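PDB 6H9D: lysozyme, which probably binds or cleaves the glycan strands of peptidoglycan, as the muramidase domain of SpmX, co-opted from a phage lysin and detoxified. Local coordinates for residues E18-Q26 with R43-A53. Numbering follows the deposited sequence.
Sequences EGLRQQASQ and REGARVTAEDA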
ATOM      1  N   GLU A  18      -4.378   6.096   6.239  1.00 39.65           N
ATOM      2  CA  GLU A  18      -4.987   7.171   5.429  1.00 38.51           C
ATOM      3  C   GLU A  18      -5.996   7.965   6.254  1.00 42.87           C
ATOM      4  O   GLU A  18      -6.563   7.423   7.183  1.00 40.17           O
ATOM      5  CB  GLU A  18      -5.751   6.553   4.262  1.00 42.90           C
ATOM      6  CG  GLU A  18      -4.923   5.623   3.409  1.00 47.46           C
ATOM      7  CD  GLU A  18      -4.038   6.388   2.456  1.00 45.23           C
ATOM      8  OE1 GLU A  18      -4.347   7.537   2.202  1.00 42.86           O
ATOM      9  OE2 GLU A  18      -3.037   5.840   2.017  1.00 43.18           O
ATOM     10  N   GLY A  19      -6.175   9.226   5.886  1.00 43.03           N
ATOM     11  CA  GLY A  19      -7.169  10.100   6.519  1.00 42.51           C
ATOM     12  C   GLY A  19      -8.354  10.240   5.596  1.00 38.43           C
ATOM     13  O   GLY A  19      -8.131  10.532   4.443  1.00 42.28           O
ATOM     14  N   LEU A  20      -9.563  10.038   6.104  1.00 42.00           N
ATOM     15  CA  LEU A  20     -10.770  10.145   5.252  1.00 41.49           C
ATOM     16  C   LEU A  20     -11.088  11.605   4.913  1.00 45.16           C
ATOM     17  O   LEU A  20     -11.227  12.396   5.824  1.00 43.08           O
ATOM     18  CB  LEU A  20     -11.954   9.492   5.964  1.00 40.62           C
ATOM     19  CG  LEU A  20     -13.309   9.808   5.344  1.00 43.09           C
ATOM     20  CD1 LEU A  20     -13.406   9.230   3.955  1.00 44.77           C
ATOM     21  CD2 LEU A  20     -14.449   9.312   6.204  1.00 48.11           C
ATOM     22  N   ARG A  21     -11.198  11.918   3.625  1.00 30.00           N
ATOM     23  CA  ARG A  21     -11.616  13.257   3.168  1.00 30.00           C
ATOM     24  C   ARG A  21     -13.013  13.080   2.582  1.00 30.00           C
ATOM     25  O   ARG A  21     -13.131  12.493   1.520  1.00 30.00           O
ATOM     26  CB  ARG A  21     -10.644  13.837   2.137  1.00 30.00           C
ATOM     27  CG  ARG A  21      -9.234  14.046   2.664  1.00 30.00           C
ATOM     28  CD  ARG A  21      -9.133  15.070   3.783  1.00 30.00           C
ATOM     29  NE  ARG A  21      -9.574  16.394   3.355  1.00 30.00           N
ATOM     30  CZ  ARG A  21      -8.815  17.253   2.690  1.00 30.00           C
ATOM     31  NH1 ARG A  21      -7.569  16.929   2.367  1.00 30.00           N
ATOM     32  NH2 ARG A  21      -9.298  18.438   2.341  1.00 30.00           N
ATOM     33  N   GLN A  22     -14.033  13.554   3.289  1.00 36.38           N
ATOM     34  CA  GLN A  22     -15.436  13.374   2.860  1.00 45.05           C
ATOM     35  C   GLN A  22     -15.782  14.320   1.720  1.00 37.69           C
ATOM     36  O   GLN A  22     -16.742  14.053   1.062  1.00 39.13           O
ATOM     37  CB  GLN A  22     -16.396  13.630   4.016  1.00 49.31           C
ATOM     38  CG  GLN A  22     -16.653  12.405   4.877  1.00 56.94           C
ATOM     39  CD  GLN A  22     -16.848  12.824   6.310  1.00 69.71           C
ATOM     40  OE1 GLN A  22     -17.197  13.961   6.598  1.00 72.35           O
ATOM     41  NE2 GLN A  22     -16.609  11.909   7.227  1.00 62.07           N
ATOM     42  N   GLN A  23     -14.988  15.362   1.510  1.00 44.23           N
ATOM     43  CA  GLN A  23     -15.309  16.351   0.461  1.00 45.73           C
ATOM     44  C   GLN A  23     -14.145  16.479  -0.515  1.00 39.67           C
ATOM     45  O   GLN A  23     -13.026  16.549  -0.074  1.00 39.72           O
ATOM     46  CB  GLN A  23     -15.614  17.705   1.097  1.00 50.20           C
ATOM     47  CG  GLN A  23     -15.801  18.811   0.079  1.00 57.30           C
ATOM     48  CD  GLN A  23     -17.237  18.903  -0.366  1.00 72.32           C
ATOM     49  OE1 GLN A  23     -18.140  19.080   0.442  1.00 81.73           O
ATOM     50  NE2 GLN A  23     -17.459  18.760  -1.660  1.00 60.88           N
ATOM     51  N   ALA A  24     -14.456  16.528  -1.803  1.00 37.09           N
ATOM     52  CA  ALA A  24     -13.446  16.650  -2.868  1.00 37.95           C
ATOM     53  C   ALA A  24     -12.661  17.943  -2.680  1.00 46.62           C
ATOM     54  O   ALA A  24     -13.286  18.988  -2.573  1.00 43.16           O
ATOM     55  CB  ALA A  24     -14.126  16.642  -4.203  1.00 41.98           C
ATOM     56  N   SER A  25     -11.339  17.826  -2.617  1.00 39.77           N
ATOM     57  CA  SER A  25     -10.426  18.984  -2.504  1.00 47.21           C
ATOM     58  C   SER A  25      -9.509  18.989  -3.730  1.00 49.41           C
ATOM     59  O   SER A  25      -9.126  17.920  -4.174  1.00 41.41           O
ATOM     60  CB  SER A  25      -9.678  18.971  -1.212  1.00 48.08           C
ATOM     61  OG  SER A  25      -8.585  18.095  -1.268  1.00 54.61           O
ATOM     62  N   GLN A  26      -9.163  20.170  -4.227  1.00 39.69           N
ATOM     63  CA  GLN A  26      -8.378  20.285  -5.472  1.00 42.59           C
ATOM     64  C   GLN A  26      -6.879  20.219  -5.199  1.00 47.53           C
ATOM     65  O   GLN A  26      -6.414  20.848  -4.248  1.00 52.08           O
ATOM     66  CB  GLN A  26      -8.768  21.557  -6.220  1.00 44.00           C
ATOM     67  CG  GLN A  26      -8.207  21.620  -7.627  1.00 46.14           C
ATOM     68  CD  GLN A  26      -8.922  22.655  -8.450  1.00 46.23           C
ATOM     69  OE1 GLN A  26      -9.311  23.690  -7.947  1.00 46.30           O
ATOM     70  NE2 GLN A  26      -9.111  22.374  -9.721  1.00 43.82           N
ATOM     71  N   ARG A  43     -14.280  14.321  -8.547  1.00 30.90           N
ATOM     72  CA  ARG A  43     -14.625  15.530  -9.303  1.00 34.42           C
ATOM     73  C   ARG A  43     -14.997  16.670  -8.347  1.00 37.70           C
ATOM     74  O   ARG A  43     -15.257  16.456  -7.172  1.00 36.65           O
ATOM     75  CB  ARG A  43     -15.809  15.250 -10.229  1.00 34.17           C
ATOM     76  CG  ARG A  43     -15.553  14.140 -11.238  1.00 35.01           C
ATOM     77  CD  ARG A  43     -14.429  14.380 -12.239  1.00 34.78           C
ATOM     78  NE  ARG A  43     -14.197  13.182 -13.065  1.00 30.69           N
ATOM     79  CZ  ARG A  43     -13.117  12.402 -13.003  1.00 34.76           C
ATOM     80  NH1 ARG A  43     -12.170  12.617 -12.097  1.00 29.00           N
ATOM     81  NH2 ARG A  43     -12.983  11.411 -13.873  1.00 35.61           N
ATOM     82  N   GLU A  44     -15.037  17.887  -8.888  1.00 41.26           N
ATOM     83  CA  GLU A  44     -15.366  19.052  -8.090  1.00 38.91           C
ATOM     84  C   GLU A  44     -16.734  18.812  -7.434  1.00 35.48           C
ATOM     85  O   GLU A  44     -17.677  18.410  -8.094  1.00 38.60           O
ATOM     86  CB  GLU A  44     -15.326  20.308  -8.968  1.00 44.65           C
ATOM     87  CG  GLU A  44     -15.780  21.581  -8.251  1.00 55.43           C
ATOM     88  CD  GLU A  44     -15.725  22.862  -9.074  1.00 52.95           C
ATOM     89  OE1 GLU A  44     -15.862  22.778 -10.295  1.00 46.47           O
ATOM     90  OE2 GLU A  44     -15.543  23.937  -8.485  1.00 48.91           O
ATOM     91  N   GLY A  45     -16.817  19.056  -6.124  1.00 42.05           N
ATOM     92  CA  GLY A  45     -18.106  19.096  -5.378  1.00 43.30           C
ATOM     93  C   GLY A  45     -18.587  17.729  -4.907  1.00 41.54           C
ATOM     94  O   GLY A  45     -19.645  17.621  -4.295  1.00 36.80           O
ATOM     95  N   ALA A  46     -17.822  16.684  -5.209  1.00 38.58           N
ATOM     96  CA  ALA A  46     -18.200  15.310  -4.816  1.00 35.10           C
ATOM     97  C   ALA A  46     -18.092  15.135  -3.302  1.00 33.38           C
ATOM     98  O   ALA A  46     -17.276  15.781  -2.690  1.00 36.08           O
ATOM     99  CB  ALA A  46     -17.350  14.307  -5.540  1.00 36.08           C
ATOM    100  N   ARG A  47     -18.941  14.286  -2.744  1.00 41.59           N
ATOM    101  CA  ARG A  47     -18.932  13.992  -1.293  1.00 50.04           C
ATOM    102  C   ARG A  47     -18.984  12.471  -1.128  1.00 44.80           C
ATOM    103  O   ARG A  47     -19.619  11.826  -1.956  1.00 40.67           O
ATOM    104  CB  ARG A  47     -20.118  14.667  -0.597  1.00 53.80           C
ATOM    105  CG  ARG A  47     -20.123  16.190  -0.623  1.00 65.74           C
ATOM    106  CD  ARG A  47     -21.320  16.799   0.107  1.00 74.16           C
ATOM    107  NE  ARG A  47     -21.077  17.999   0.910  1.00 79.70           N
ATOM    108  CZ  ARG A  47     -21.890  18.470   1.855  1.00 79.56           C
ATOM    109  NH1 ARG A  47     -22.919  17.756   2.276  1.00 72.22           N
ATOM    110  NH2 ARG A  47     -21.670  19.655   2.391  1.00 78.10           N
ATOM    111  N   VAL A  48     -18.331  11.934  -0.100  1.00 36.25           N
ATOM    112  CA  VAL A  48     -18.367  10.463   0.116  1.00 37.96           C
ATOM    113  C   VAL A  48     -18.614  10.129   1.581  1.00 40.68           C
ATOM    114  O   VAL A  48     -18.175  10.862   2.442  1.00 37.66           O
ATOM    115  CB  VAL A  48     -17.055   9.781  -0.301  1.00 37.31           C
ATOM    116  CG1 VAL A  48     -16.816   9.797  -1.791  1.00 39.54           C
ATOM    117  CG2 VAL A  48     -15.876  10.354   0.443  1.00 35.53           C
ATOM    118  N   THR A  49     -19.297   9.017   1.804  1.00 41.04           N
ATOM    119  CA  THR A  49     -19.413   8.439   3.161  1.00 42.25           C
ATOM    120  C   THR A  49     -18.203   7.518   3.369  1.00 43.89           C
ATOM    121  O   THR A  49     -17.480   7.236   2.401  1.00 36.80           O
ATOM    122  CB  THR A  49     -20.665   7.572   3.291  1.00 39.83           C
ATOM    123  OG1 THR A  49     -20.571   6.519   2.345  1.00 39.82           O
ATOM    124  CG2 THR A  49     -21.938   8.336   3.031  1.00 41.01           C
ATOM    125  N   ALA A  50     -18.001   7.052   4.595  1.00 40.51           N
ATOM    126  CA  ALA A  50     -16.899   6.110   4.853  1.00 42.53           C
ATOM    127  C   ALA A  50     -17.089   4.892   3.942  1.00 39.32           C
ATOM    128  O   ALA A  50     -16.129   4.416   3.426  1.00 38.74           O
ATOM    129  CB  ALA A  50     -16.896   5.735   6.305  1.00 47.22           C
ATOM    130  N   GLU A  51     -18.330   4.459   3.745  1.00 42.58           N
ATOM    131  CA  GLU A  51     -18.692   3.307   2.854  1.00 43.94           C
ATOM    132  C   GLU A  51     -18.246   3.589   1.403  1.00 38.75           C
ATOM    133  O   GLU A  51     -17.657   2.739   0.726  1.00 34.67           O
ATOM    134  CB  GLU A  51     -20.210   3.047   2.914  1.00 48.42           C
ATOM    135  CG  GLU A  51     -20.641   1.587   2.779  1.00 63.29           C
ATOM    136  CD  GLU A  51     -22.074   1.346   2.284  1.00 71.63           C
ATOM    137  OE1 GLU A  51     -22.945   2.205   2.525  1.00 57.91           O
ATOM    138  OE2 GLU A  51     -22.322   0.317   1.600  1.00 72.58           O
ATOM    139  N   ASP A  52     -18.552   4.788   0.905  1.00 37.16           N
ATOM    140  CA  ASP A  52     -18.184   5.178  -0.461  1.00 33.21           C
ATOM    141  C   ASP A  52     -16.643   5.204  -0.601  1.00 34.65           C
ATOM    142  O   ASP A  52     -16.087   4.777  -1.607  1.00 29.71           O
ATOM    143  CB  ASP A  52     -18.746   6.556  -0.813  1.00 35.87           C
ATOM    144  CG  ASP A  52     -20.261   6.697  -0.895  1.00 44.51           C
ATOM    145  OD1 ASP A  52     -20.949   5.685  -0.954  1.00 45.33           O
ATOM    146  OD2 ASP A  52     -20.734   7.846  -0.861  1.00 43.16           O
ATOM    147  N   ALA A  53     -15.951   5.733   0.420  1.00 34.29           N
ATOM    148  CA  ALA A  53     -14.490   5.864   0.404  1.00 32.47           C
ATOM    149  C   ALA A  53     -13.847   4.467   0.394  1.00 31.37           C
ATOM    150  O   ALA A  53     -12.840   4.266  -0.265  1.00 34.52           O
ATOM    151  CB  ALA A  53     -14.032   6.679   1.584  1.00 34.80           C
TER
HETATM  152  O   HOH W   1     -15.573  19.728  -3.614  1.00 45.19           O
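Gln23 and Arg47 face each other at a single antiparallel bridge, where the extended residues 46-49, which follow the turn 43-46, run beside the kink between strands 21-22 and 24-26. Two backbone bonds flank the pair: Val48 N gives to Gln22 O (2.9 Å) and Ala24 N to Ala46 O (3.0 Å). Arg47 CA adds a weaker CA-H...O contact with Gln22 O (3.2 Å). Long polar side chains suit the solvent-facing side of this bridge. Gln23 has CG anti to its own nitrogen (chi1 174°) and then bends at chi2, which carries its amide over to Arg47; there OE1 takes a fairly straight bond from NE (3.2 Å), with amide and guanidinium planes turned 64° apart. Gln23 NE2, too poorly angled to bond Ala46 O, gives to a water that links Gly45 N to Ala24 O beside the turn, where Ala46 N turns back to Arg43 O. Gly45 supplies the positive phi of this type II turn, and small Ala24 fits against it, CB 3.2 Å from Arg43 O. At the other end Leu20 CD1 packs on Ala53 CB (3.5 Å), with Tyr36 touching both, while Ile34 of strand 32-35 touches Ala46 and Val48. Thr49 and Asp52 start helix 50-71 with a capping box, Asp52 N to Thr49 OG1 and Thr49 N to Asp52 OD2. Bridge and Leu20 packing together join the small beta lobe of a phage-type lysozyme to its long helix.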